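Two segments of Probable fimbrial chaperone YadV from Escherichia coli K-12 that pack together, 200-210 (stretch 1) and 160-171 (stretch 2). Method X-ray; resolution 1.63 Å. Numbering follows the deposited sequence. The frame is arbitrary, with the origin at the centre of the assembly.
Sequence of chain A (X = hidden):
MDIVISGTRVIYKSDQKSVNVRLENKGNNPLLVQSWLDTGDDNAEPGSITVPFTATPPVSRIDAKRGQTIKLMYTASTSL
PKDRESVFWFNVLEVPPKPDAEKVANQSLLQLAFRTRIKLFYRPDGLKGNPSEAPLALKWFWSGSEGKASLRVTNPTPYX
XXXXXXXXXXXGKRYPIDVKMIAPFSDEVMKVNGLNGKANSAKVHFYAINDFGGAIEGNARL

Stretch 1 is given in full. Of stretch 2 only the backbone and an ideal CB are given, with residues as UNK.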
# COMPACT_ATOMS: atom_id res chain seq x y z
N ASN A 200 -0.72 -23.39 21.42
CA ASN A 200 -1.32 -22.88 22.64
C ASN A 200 -0.81 -21.50 23.04
O ASN A 200 0.40 -21.22 22.97
CB ASN A 200 -1.06 -23.84 23.80
CG ASN A 200 -1.63 -25.22 23.55
OD1 ASN A 200 -2.63 -25.37 22.85
ND2 ASN A 200 -0.98 -26.23 24.11
N SER A 201 -1.74 -20.66 23.48
CA SER A 201 -1.45 -19.33 24.01
C SER A 201 -0.61 -18.50 23.06
O SER A 201 0.38 -17.90 23.47
CB SER A 201 -0.77 -19.44 25.36
OG SER A 201 -1.61 -20.14 26.27
N ALA A 202 -1.00 -18.47 21.80
CA ALA A 202 -0.20 -17.76 20.81
C ALA A 202 -0.54 -16.28 20.82
O ALA A 202 -1.67 -15.88 21.16
CB ALA A 202 -0.44 -18.32 19.46
N LYS A 203 0.44 -15.50 20.43
CA LYS A 203 0.22 -14.05 20.29
C LYS A 203 0.67 -13.59 18.92
O LYS A 203 1.70 -14.04 18.41
CB LYS A 203 1.00 -13.26 21.36
CG LYS A 203 0.97 -13.84 22.75
CD LYS A 203 1.78 -12.98 23.73
CE LYS A 203 3.24 -13.47 23.90
NZ LYS A 203 4.25 -12.78 23.04
N VAL A 204 -0.05 -12.61 18.37
CA VAL A 204 0.35 -11.98 17.13
C VAL A 204 1.03 -10.66 17.42
O VAL A 204 0.61 -9.94 18.34
CB VAL A 204 -0.90 -11.74 16.21
CG1 VAL A 204 -0.55 -10.90 14.99
CG2 VAL A 204 -1.41 -13.09 15.80
N HIS A 205 2.12 -10.38 16.71
CA HIS A 205 2.74 -9.07 16.79
C HIS A 205 2.90 -8.57 15.35
O HIS A 205 3.18 -9.36 14.45
CB HIS A 205 4.09 -9.16 17.54
CG HIS A 205 4.75 -7.83 17.74
ND1 HIS A 205 5.53 -7.23 16.78
CD2 HIS A 205 4.67 -6.95 18.77
CE1 HIS A 205 5.97 -6.07 17.24
NE2 HIS A 205 5.43 -5.86 18.43
N PHE A 206 2.79 -7.25 15.12
CA PHE A 206 2.93 -6.77 13.75
C PHE A 206 3.37 -5.32 13.74
O PHE A 206 3.30 -4.60 14.76
CB PHE A 206 1.59 -6.95 12.96
CG PHE A 206 0.42 -6.23 13.57
CD1 PHE A 206 0.28 -4.83 13.36
CD2 PHE A 206 -0.52 -6.91 14.35
CE1 PHE A 206 -0.77 -4.16 13.94
CE2 PHE A 206 -1.62 -6.22 14.90
CZ PHE A 206 -1.71 -4.84 14.67
N TYR A 207 3.85 -4.92 12.57
CA TYR A 207 4.05 -3.51 12.27
C TYR A 207 3.25 -3.18 11.04
O TYR A 207 3.52 -3.65 9.93
CB TYR A 207 5.53 -3.22 12.01
CG TYR A 207 6.40 -3.47 13.25
CD1 TYR A 207 6.50 -2.50 14.25
CD2 TYR A 207 7.08 -4.65 13.40
CE1 TYR A 207 7.31 -2.69 15.37
CE2 TYR A 207 7.88 -4.85 14.52
CZ TYR A 207 7.97 -3.86 15.50
OH TYR A 207 8.79 -4.05 16.64
N ALA A 208 2.19 -2.41 11.26
CA ALA A 208 1.44 -1.85 10.14
C ALA A 208 2.08 -0.56 9.68
O ALA A 208 3.09 -0.12 10.22
CB ALA A 208 -0.02 -1.64 10.57
N ILE A 209 1.51 0.05 8.62
CA ILE A 209 2.15 1.21 8.00
C ILE A 209 1.19 2.38 8.02
O ILE A 209 0.05 2.24 7.62
CB ILE A 209 2.55 0.92 6.53
CG1 ILE A 209 3.45 -0.32 6.55
CG2 ILE A 209 3.32 2.16 5.97
CD1 ILE A 209 3.68 -0.87 5.13
N ASN A 210 1.66 3.51 8.54
CA ASN A 210 0.79 4.66 8.59
C ASN A 210 0.84 5.50 7.31
O ASN A 210 1.47 5.15 6.31
CB ASN A 210 1.07 5.51 9.84
CG ASN A 210 2.39 6.26 9.76
OD1 ASN A 210 2.88 6.56 8.70
ND2 ASN A 210 3.01 6.52 10.94
N UNK A 160 -8.06 0.72 4.68
CA UNK A 160 -7.08 -0.35 4.48
C UNK A 160 -6.14 -0.41 5.66
O UNK A 160 -5.77 0.63 6.27
CB UNK A 160 -6.29 -0.14 3.18
N UNK A 161 -5.67 -1.64 5.93
CA UNK A 161 -4.48 -1.82 6.78
C UNK A 161 -3.41 -2.52 5.98
O UNK A 161 -3.65 -3.55 5.33
CB UNK A 161 -4.81 -2.61 8.05
N UNK A 162 -2.19 -1.94 6.02
CA UNK A 162 -1.02 -2.45 5.29
C UNK A 162 0.06 -2.78 6.31
O UNK A 162 0.16 -2.09 7.32
CB UNK A 162 -0.51 -1.44 4.26
N UNK A 163 0.87 -3.80 6.03
CA UNK A 163 1.91 -4.20 7.00
C UNK A 163 3.30 -4.23 6.39
O UNK A 163 3.48 -4.58 5.21
CB UNK A 163 1.59 -5.58 7.58
N UNK A 164 4.29 -3.97 7.23
CA UNK A 164 5.66 -4.25 6.79
C UNK A 164 6.09 -5.64 7.23
O UNK A 164 6.84 -6.28 6.52
CB UNK A 164 6.63 -3.20 7.34
N UNK A 165 5.60 -6.12 8.37
CA UNK A 165 5.97 -7.47 8.87
C UNK A 165 5.07 -7.85 10.03
O UNK A 165 4.36 -6.99 10.59
CB UNK A 165 7.44 -7.52 9.31
N UNK A 166 5.09 -9.14 10.38
CA UNK A 166 4.32 -9.59 11.51
C UNK A 166 4.74 -11.01 11.81
O UNK A 166 5.36 -11.68 10.97
CB UNK A 166 2.82 -9.49 11.25
N UNK A 167 4.43 -11.47 13.01
CA UNK A 167 4.74 -12.85 13.36
C UNK A 167 3.79 -13.36 14.44
O UNK A 167 3.09 -12.58 15.14
CB UNK A 167 6.19 -12.97 13.83
N UNK A 168 3.77 -14.66 14.58
CA UNK A 168 3.04 -15.34 15.63
C UNK A 168 4.06 -15.95 16.58
O UNK A 168 5.05 -16.48 16.12
CB UNK A 168 2.10 -16.40 15.06
N UNK A 169 3.82 -15.80 17.88
CA UNK A 169 4.73 -16.37 18.89
C UNK A 169 3.99 -17.30 19.80
O UNK A 169 2.89 -17.02 20.23
CB UNK A 169 5.40 -15.27 19.71
N UNK A 170 4.64 -18.41 20.12
CA UNK A 170 4.08 -19.34 21.08
C UNK A 170 5.20 -20.13 21.72
O UNK A 170 6.02 -20.68 21.01
CB UNK A 170 3.06 -20.27 20.42
N UNK A 171 5.21 -20.18 23.06
CA UNK A 171 6.19 -20.96 23.79
C UNK A 171 7.61 -20.57 23.37
O UNK A 171 8.47 -21.46 23.25
CB UNK A 171 5.95 -22.45 23.56

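Strand 203-209 runs antiparallel to strand 165-170, with an angle of 171° between their N-to-C directions; the pairing sets the register, and with it which parts of stretch 1 each CB meets.

At position 160 nothing of stretch 1 lies within 5.5 Å of the ideal CB, so the contact sets no preference; the residue is Tyr160, which makes no contact here. Position 161 points sideways, its ideal CB 5.5 Å from Ala208 CB. A medium apolar side chain could close that gap, and Val161 does, CG1 lying 4.0 Å from Ala208 CB.

Position 162 gives its carbonyl to Ile209 N (O to N, 2.8 Å), and its ideal CB is 4.3 Å from Ile209 CD1. Small or apolar residues would suit. Ser162 is found, its hydroxyl bonded elsewhere in the structure.

At 163 the CB touches Tyr207 O (3.6 Å), yet CA-to-CB points away overall. The Phe206 ring and Ala208 CB offer an apolar surface that a long aliphatic or aromatic chain could reach. Phe163, with chi1 m, turns its ring edge toward the Phe206 face: centroids are 5.5 Å apart, planes at 84°, and CE2 lies 3.7 Å from Phe206 CD1.

Position 164, where the chain turns a corner, has phi/psi of -94/-32, and its N donates to Tyr207 O (2.8 Å). Several residues could fit, particularly small polar ones. Ser164 has chi1 p; its OG is 2.7 Å from a water that donates to Ala208 O (2.8 Å from the water oxygen).

Across the bulge, the carbonyl of 165 accepts from Tyr207 N (O to N, 2.9 Å). The CB shares a face with Tyr207, 5.0 Å from CD2, leaving room for small or medium side chains. Ser165 places OG near the ring's plane, 3.6 Å from Tyr207 CD2.

Position 166 is the most restrictive. Its ideal CB would sit 3.2 Å from His205 O and 3.3 Å from Phe206 CB, both tight, while phi/psi of -170/162 is extended. Glycine is the natural choice, and Gly166 lets its CA approach Phe206 CA to 3.9 Å.

At 167, N donates to His205 O (2.8 Å) and O accepts from His205 N (2.9 Å). With the imidazole on the same face, polar or acidic groups would suit. Asp167 is linked by one water to His205: OD2 is 2.8 Å from that water, as is His205 ND1.

Position 168 shares a face with Val204, whose CG2 is 4.9 Å from the ideal CB; Ala202 CB is 5.4 Å away. A branched aliphatic fits. Leu168 brings CD2 to 3.9 Å from Ala202 CB.

At 169, N donates to Lys203 O (2.8 Å), and the lysine on this face invites an acid. Glu169 forms the salt bridge, OE1 to Lys203 NZ, 3.3 Å, though the hydrogen bond within it is weak.

Position 170 has its CB 3.8 Å from Asn200 O and 4.1 Å from Ala202 CB, favouring something small: Ala170. The ideal CB of 171 has nothing of stretch 1 within 5.5 Å; phi/psi of 54/37 is left-handed, which favours glycine, asparagine or aspartate, though other residues can adopt it. Ser171 bonds through N to a water that reaches Ser201 O.

Stretch 2 (160-171) YVSFSSGDLEAS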
# COMPACT_ATOMS: atom_id res chain seq x y z
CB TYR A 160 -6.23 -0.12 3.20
CG TYR A 160 -7.01 -0.32 1.95
CD1 TYR A 160 -7.84 0.68 1.44
CD2 TYR A 160 -7.01 -1.54 1.34
CE1 TYR A 160 -8.60 0.46 0.30
CE2 TYR A 160 -7.80 -1.76 0.16
CZ TYR A 160 -8.56 -0.73 -0.32
OH TYR A 160 -9.34 -0.98 -1.44
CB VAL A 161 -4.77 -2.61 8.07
CG1 VAL A 161 -3.45 -2.86 8.87
CG2 VAL A 161 -5.76 -1.83 8.97
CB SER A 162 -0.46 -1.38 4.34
OG SER A 162 -1.42 -1.02 3.32
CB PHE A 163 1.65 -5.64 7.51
CG PHE A 163 0.28 -5.85 8.13
CD1 PHE A 163 -0.78 -6.24 7.34
CD2 PHE A 163 0.07 -5.63 9.47
CE1 PHE A 163 -2.09 -6.43 7.90
CE2 PHE A 163 -1.18 -5.87 10.09
CZ PHE A 163 -2.27 -6.29 9.28
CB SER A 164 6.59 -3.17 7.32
OG SER A 164 6.57 -3.15 8.75
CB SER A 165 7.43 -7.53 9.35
OG SER A 165 7.64 -6.72 10.49
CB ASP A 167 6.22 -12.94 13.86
CG ASP A 167 6.54 -11.91 14.97
OD1 ASP A 167 6.19 -12.18 16.12
OD2 ASP A 167 7.16 -10.90 14.64
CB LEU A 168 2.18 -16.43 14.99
CG LEU A 168 1.30 -17.12 16.01
CD1 LEU A 168 -0.02 -17.43 15.32
CD2 LEU A 168 2.02 -18.39 16.44
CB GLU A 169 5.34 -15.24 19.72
CG GLU A 169 6.80 -15.33 20.00
CD GLU A 169 7.35 -13.93 20.17
OE1 GLU A 169 6.62 -13.08 20.72
OE2 GLU A 169 8.46 -13.66 19.72
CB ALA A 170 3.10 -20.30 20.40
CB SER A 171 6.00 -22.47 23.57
OG SER A 171 4.68 -22.91 23.89
O HOH W 1 -2.12 0.62 7.49
O HOH W 2 5.75 -0.63 9.44
O HOH W 3 6.18 -8.27 14.25
O HOH W 4 4.30 -12.50 18.12
O HOH W 5 4.77 -11.30 20.48
O HOH W 6 2.86 -19.54 24.21
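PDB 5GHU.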